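Local structure of DNA replication protein DnaC (Aquifex aeolicus, 3ECC) at residues T97-L109 with I125-T139. The protein binds adenine nucleotide with magnesium, probably ATP in the cell, and as a bacterial helicase loader is thought to help deliver the replicative helicase to DNA. Residues are numbered along the deposited sequence; the frame is centred on the assembly and turned at random.
Sequences TVLNSPVLVLDDL and IITYRYNNLKSTIIT. With BEF (beryllium trifluoride ion), chain D.
Strands 104-107 and 136-141 run parallel, the axes of 104-107 and 136-139 lying 4.6 Å apart and 15° from aligned, joined by a ladder of backbone bonds: I137 N to L104 O, L106 N to I137 O and T139 N to L106 O. Where the chain enters these strands, R129 reaches out from the C-terminal part of helix 116-131 with its chain bent at chi3 (74°), bringing the guanidinium end-on to S101: NH1 and NH2 both grip S101 O, at 2.9 and 2.8 Å. NH2 also donates to S135 O, bridging the leads into both strands. L104 CB, toward the rim of one face, and K134 CB, over the centre of the other, limit its rotation. A methionine here has no N-H to offer, and S101 O and S135 O would probably lose the group linking them, tying the two leads less firmly. Farther out, Y128 OH donates to N100 OD1 (2.6 Å) in the plane of the ring, while L99 CD2 packs on I125 CG1. S135 OG meets P102 O almost head-on. Toward the nucleotide, T139 OG1 donates to D107 OD2 (2.6 Å) from above the carboxylate plane and accepts from D108 N (3.1 Å); D107 OD2 also bonds T52 of the P-loop. D108 OD1 lies 3.2 Å from F2 of the beryllium trifluoride, and OD2 bonds S111 OG. In this beta-alpha-beta crossover, D107 and D108, both seen binding magnesium in structures of this protein, are placed as in a Walker B motif.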
loop_
_atom_site.group_PDB
_atom_site.type_symbol
_atom_site.label_atom_id
_atom_site.label_comp_id
_atom_site.label_asym_id
_atom_site.label_seq_id
_atom_site.Cartn_x
_atom_site.Cartn_y
_atom_site.Cartn_z
ATOM N N THR A 97 6.748 15.818 -0.325
ATOM C CA THR A 97 7.583 14.676 -0.668
ATOM C C THR A 97 6.786 13.384 -0.600
ATOM O O THR A 97 7.023 12.466 -1.390
ATOM C CB THR A 97 8.796 14.557 0.261
ATOM O OG1 THR A 97 8.374 14.769 1.614
ATOM C CG2 THR A 97 9.864 15.586 -0.114
ATOM N N VAL A 98 5.832 13.326 0.331
ATOM C CA VAL A 98 4.933 12.181 0.443
ATOM C C VAL A 98 3.918 12.170 -0.699
ATOM O O VAL A 98 3.821 11.187 -1.432
ATOM C CB VAL A 98 4.197 12.148 1.809
ATOM C CG1 VAL A 98 3.067 11.127 1.786
ATOM C CG2 VAL A 98 5.173 11.836 2.928
ATOM N N LEU A 99 3.193 13.275 -0.867
ATOM C CA LEU A 99 2.176 13.379 -1.916
ATOM C C LEU A 99 2.765 13.225 -3.317
ATOM O O LEU A 99 2.212 12.516 -4.149
ATOM C CB LEU A 99 1.419 14.713 -1.818
ATOM C CG LEU A 99 0.456 14.961 -0.650
ATOM C CD1 LEU A 99 -0.019 16.408 -0.663
ATOM C CD2 LEU A 99 -0.725 13.995 -0.662
ATOM N N ASN A 100 3.896 13.876 -3.566
ATOM C CA ASN A 100 4.502 13.871 -4.896
ATOM C C ASN A 100 5.500 12.736 -5.126
ATOM O O ASN A 100 6.171 12.694 -6.152
ATOM C CB ASN A 100 5.132 15.237 -5.203
ATOM C CG ASN A 100 4.084 16.308 -5.494
ATOM O OD1 ASN A 100 3.139 16.079 -6.252
ATOM N ND2 ASN A 100 4.252 17.487 -4.897
ATOM N N SER A 101 5.573 11.811 -4.177
ATOM C CA SER A 101 6.475 10.675 -4.283
ATOM C C SER A 101 6.107 9.750 -5.443
ATOM O O SER A 101 4.935 9.435 -5.651
ATOM C CB SER A 101 6.490 9.883 -2.980
ATOM O OG SER A 101 7.507 8.898 -3.012
ATOM N N PRO A 102 7.126 9.289 -6.187
ATOM C CA PRO A 102 6.938 8.387 -7.326
ATOM C C PRO A 102 6.384 7.023 -6.921
ATOM O O PRO A 102 5.610 6.426 -7.669
ATOM C CB PRO A 102 8.355 8.242 -7.900
ATOM C CG PRO A 102 9.268 8.635 -6.782
ATOM C CD PRO A 102 8.534 9.703 -6.042
ATOM N N VAL A 103 6.793 6.530 -5.755
ATOM C CA VAL A 103 6.258 5.282 -5.212
ATOM C C VAL A 103 6.006 5.457 -3.724
ATOM O O VAL A 103 6.881 5.914 -2.995
ATOM C CB VAL A 103 7.232 4.097 -5.411
ATOM C CG1 VAL A 103 6.707 2.852 -4.717
ATOM C CG2 VAL A 103 7.439 3.812 -6.878
ATOM N N LEU A 104 4.805 5.110 -3.279
ATOM C CA LEU A 104 4.464 5.206 -1.871
ATOM C C LEU A 104 3.810 3.921 -1.390
ATOM O O LEU A 104 2.930 3.370 -2.054
ATOM C CB LEU A 104 3.544 6.405 -1.608
ATOM C CG LEU A 104 3.197 6.737 -0.146
ATOM C CD1 LEU A 104 4.383 7.349 0.603
ATOM C CD2 LEU A 104 1.999 7.666 -0.082
ATOM N N VAL A 105 4.265 3.438 -0.236
ATOM C CA VAL A 105 3.655 2.293 0.405
ATOM C C VAL A 105 2.865 2.770 1.609
ATOM O O VAL A 105 3.427 3.357 2.536
ATOM C CB VAL A 105 4.709 1.263 0.873
ATOM C CG1 VAL A 105 4.031 -0.043 1.293
ATOM C CG2 VAL A 105 5.735 1.011 -0.214
ATOM N N LEU A 106 1.556 2.539 1.579
ATOM C CA LEU A 106 0.719 2.713 2.759
ATOM C C LEU A 106 0.440 1.348 3.383
ATOM O O LEU A 106 -0.395 0.589 2.884
ATOM C CB LEU A 106 -0.596 3.414 2.403
ATOM C CG LEU A 106 -0.541 4.809 1.775
ATOM C CD1 LEU A 106 -1.940 5.326 1.524
ATOM C CD2 LEU A 106 0.236 5.777 2.647
ATOM N N ASP A 107 1.159 1.034 4.457
ATOM C CA ASP A 107 1.114 -0.297 5.055
ATOM C C ASP A 107 0.106 -0.337 6.195
ATOM O O ASP A 107 0.055 0.585 7.017
ATOM C CB ASP A 107 2.505 -0.703 5.558
ATOM C CG ASP A 107 2.628 -2.200 5.810
ATOM O OD1 ASP A 107 2.827 -2.588 6.979
ATOM O OD2 ASP A 107 2.528 -2.989 4.841
ATOM N N ASP A 108 -0.677 -1.416 6.248
ATOM C CA ASP A 108 -1.777 -1.563 7.209
ATOM C C ASP A 108 -2.787 -0.423 7.108
ATOM O O ASP A 108 -3.168 0.178 8.113
ATOM C CB ASP A 108 -1.253 -1.714 8.641
ATOM C CG ASP A 108 -1.487 -3.109 9.208
ATOM O OD1 ASP A 108 -0.535 -3.708 9.771
ATOM O OD2 ASP A 108 -2.630 -3.607 9.092
ATOM N N LEU A 109 -3.217 -0.139 5.883
ATOM C CA LEU A 109 -4.091 1.003 5.607
ATOM C C LEU A 109 -5.418 0.941 6.383
ATOM O O LEU A 109 -6.248 0.048 6.168
ATOM C CB LEU A 109 -4.329 1.164 4.093
ATOM C CG LEU A 109 -5.242 2.302 3.608
ATOM C CD1 LEU A 109 -4.747 3.685 4.029
ATOM C CD2 LEU A 109 -5.398 2.256 2.098
ATOM N N ILE A 125 -4.520 12.113 0.703
ATOM C CA ILE A 125 -3.336 11.522 0.094
ATOM C C ILE A 125 -3.677 10.630 -1.107
ATOM O O ILE A 125 -2.942 10.587 -2.088
ATOM C CB ILE A 125 -2.515 10.739 1.149
ATOM C CG1 ILE A 125 -1.816 11.719 2.103
ATOM C CG2 ILE A 125 -1.514 9.815 0.482
ATOM C CD1 ILE A 125 -1.188 11.054 3.324
ATOM N N ILE A 126 -4.809 9.940 -1.029
ATOM C CA ILE A 126 -5.222 9.020 -2.077
ATOM C C ILE A 126 -5.868 9.724 -3.287
ATOM O O ILE A 126 -5.626 9.348 -4.442
ATOM C CB ILE A 126 -6.134 7.918 -1.512
ATOM C CG1 ILE A 126 -5.278 6.906 -0.754
ATOM C CG2 ILE A 126 -6.914 7.234 -2.624
ATOM C CD1 ILE A 126 -5.999 6.188 0.337
ATOM N N THR A 127 -6.670 10.747 -3.025
ATOM C CA THR A 127 -7.273 11.530 -4.105
ATOM C C THR A 127 -6.194 12.290 -4.903
ATOM O O THR A 127 -6.246 12.371 -6.132
ATOM C CB THR A 127 -8.348 12.491 -3.553
ATOM O OG1 THR A 127 -9.343 11.726 -2.870
ATOM C CG2 THR A 127 -9.000 13.266 -4.656
ATOM N N TYR A 128 -5.208 12.824 -4.193
ATOM C CA TYR A 128 -4.094 13.509 -4.826
ATOM C C TYR A 128 -3.314 12.564 -5.739
ATOM O O TYR A 128 -3.040 12.891 -6.899
ATOM C CB TYR A 128 -3.172 14.090 -3.765
ATOM C CG TYR A 128 -2.096 14.981 -4.308
ATOM C CD1 TYR A 128 -2.316 16.353 -4.481
ATOM C CD2 TYR A 128 -0.850 14.464 -4.647
ATOM C CE1 TYR A 128 -1.320 17.182 -4.984
ATOM C CE2 TYR A 128 0.154 15.282 -5.150
ATOM C CZ TYR A 128 -0.082 16.639 -5.318
ATOM O OH TYR A 128 0.917 17.442 -5.815
ATOM N N ARG A 129 -2.992 11.382 -5.220
ATOM C CA ARG A 129 -2.209 10.395 -5.957
ATOM C C ARG A 129 -3.028 9.718 -7.045
ATOM O O ARG A 129 -2.471 9.224 -8.018
ATOM C CB ARG A 129 -1.608 9.362 -5.000
ATOM C CG ARG A 129 -0.571 9.965 -4.053
ATOM C CD ARG A 129 0.046 8.939 -3.120
ATOM N NE ARG A 129 1.003 8.071 -3.810
ATOM C CZ ARG A 129 2.209 8.460 -4.218
ATOM N NH1 ARG A 129 2.610 9.708 -4.008
ATOM N NH2 ARG A 129 3.005 7.607 -4.856
ATOM N N TYR A 130 -4.349 9.710 -6.876
ATOM C CA TYR A 130 -5.287 9.316 -7.943
ATOM C C TYR A 130 -5.324 10.350 -9.078
ATOM O O TYR A 130 -5.254 9.994 -10.252
ATOM C CB TYR A 130 -6.699 9.121 -7.373
ATOM C CG TYR A 130 -7.764 8.776 -8.395
ATOM C CD1 TYR A 130 -7.869 7.490 -8.911
ATOM C CD2 TYR A 130 -8.683 9.731 -8.829
ATOM C CE1 TYR A 130 -8.848 7.164 -9.843
ATOM C CE2 TYR A 130 -9.664 9.413 -9.763
ATOM C CZ TYR A 130 -9.740 8.130 -10.264
ATOM O OH TYR A 130 -10.702 7.804 -11.189
ATOM N N ASN A 131 -5.436 11.626 -8.725
ATOM C CA ASN A 131 -5.537 12.684 -9.736
ATOM C C ASN A 131 -4.235 12.935 -10.494
ATOM O O ASN A 131 -4.252 13.270 -11.683
ATOM C CB ASN A 131 -6.034 13.989 -9.110
ATOM C CG ASN A 131 -7.429 13.866 -8.540
ATOM O OD1 ASN A 131 -8.252 13.093 -9.036
ATOM N ND2 ASN A 131 -7.699 14.621 -7.484
ATOM N N ASN A 132 -3.111 12.780 -9.796
ATOM C CA ASN A 132 -1.803 13.100 -10.367
ATOM C C ASN A 132 -1.001 11.859 -10.733
ATOM O O ASN A 132 0.217 11.916 -10.847
ATOM C CB ASN A 132 -1.002 13.999 -9.417
ATOM C CG ASN A 132 -1.805 15.212 -8.936
ATOM O OD1 ASN A 132 -2.925 15.446 -9.374
ATOM N ND2 ASN A 132 -1.224 15.984 -8.035
ATOM N N LEU A 133 -1.702 10.744 -10.921
ATOM C CA LEU A 133 -1.107 9.491 -11.397
ATOM C C LEU A 133 0.161 9.131 -10.647
ATOM O O LEU A 133 1.202 8.856 -11.236
ATOM C CB LEU A 133 -0.858 9.535 -12.914
ATOM C CG LEU A 133 -2.057 9.846 -13.816
ATOM C CD1 LEU A 133 -1.610 10.069 -15.242
ATOM C CD2 LEU A 133 -3.116 8.762 -13.749
ATOM N N LYS A 134 0.067 9.121 -9.332
ATOM C CA LYS A 134 1.205 8.793 -8.509
ATOM C C LYS A 134 1.033 7.371 -7.984
ATOM O O LYS A 134 0.135 7.099 -7.198
ATOM C CB LYS A 134 1.318 9.800 -7.369
ATOM C CG LYS A 134 1.665 11.219 -7.822
ATOM C CD LYS A 134 3.161 11.430 -7.903
ATOM C CE LYS A 134 3.509 12.659 -8.708
ATOM N NZ LYS A 134 4.923 12.566 -9.161
ATOM N N SER A 135 1.879 6.460 -8.453
ATOM C CA SER A 135 1.744 5.035 -8.135
ATOM C C SER A 135 1.920 4.776 -6.656
ATOM O O SER A 135 2.851 5.279 -6.029
ATOM C CB SER A 135 2.735 4.196 -8.936
ATOM O OG SER A 135 3.959 4.896 -9.109
ATOM N N THR A 136 1.008 3.987 -6.101
ATOM C CA THR A 136 0.957 3.774 -4.668
ATOM C C THR A 136 0.572 2.339 -4.330
ATOM O O THR A 136 -0.404 1.799 -4.856
ATOM C CB THR A 136 0.004 4.787 -3.967
ATOM O OG1 THR A 136 -0.482 4.226 -2.744
ATOM C CG2 THR A 136 -1.178 5.126 -4.851
ATOM N N ILE A 137 1.359 1.724 -3.454
ATOM C CA ILE A 137 1.124 0.349 -3.044
ATOM C C ILE A 137 0.509 0.299 -1.654
ATOM O O ILE A 137 0.901 1.043 -0.761
ATOM C CB ILE A 137 2.423 -0.477 -3.089
ATOM C CG1 ILE A 137 3.021 -0.439 -4.501
ATOM C CG2 ILE A 137 2.158 -1.916 -2.637
ATOM C CD1 ILE A 137 4.457 -0.939 -4.594
ATOM N N ILE A 138 -0.467 -0.579 -1.481
ATOM C CA ILE A 138 -1.223 -0.648 -0.239
ATOM C C ILE A 138 -1.253 -2.081 0.264
ATOM O O ILE A 138 -1.374 -3.015 -0.519
ATOM C CB ILE A 138 -2.682 -0.157 -0.452
ATOM C CG1 ILE A 138 -2.717 1.339 -0.768
ATOM C CG2 ILE A 138 -3.555 -0.488 0.761
ATOM C CD1 ILE A 138 -3.979 1.779 -1.457
ATOM N N THR A 139 -1.104 -2.257 1.570
ATOM C CA THR A 139 -1.419 -3.537 2.199
ATOM C C THR A 139 -2.513 -3.313 3.221
ATOM O O THR A 139 -2.511 -2.313 3.941
ATOM C CB THR A 139 -0.195 -4.210 2.869
ATOM O OG1 THR A 139 0.097 -3.574 4.119
ATOM C CG2 THR A 139 1.023 -4.140 1.963
HETATM BE BE BEF D . -0.249 -7.578 8.914
HETATM F F1 BEF D . -1.452 -8.337 7.877
HETATM F F2 BEF D . 0.767 -6.268 8.289
HETATM F F3 BEF D . 0.222 -8.450 10.372
#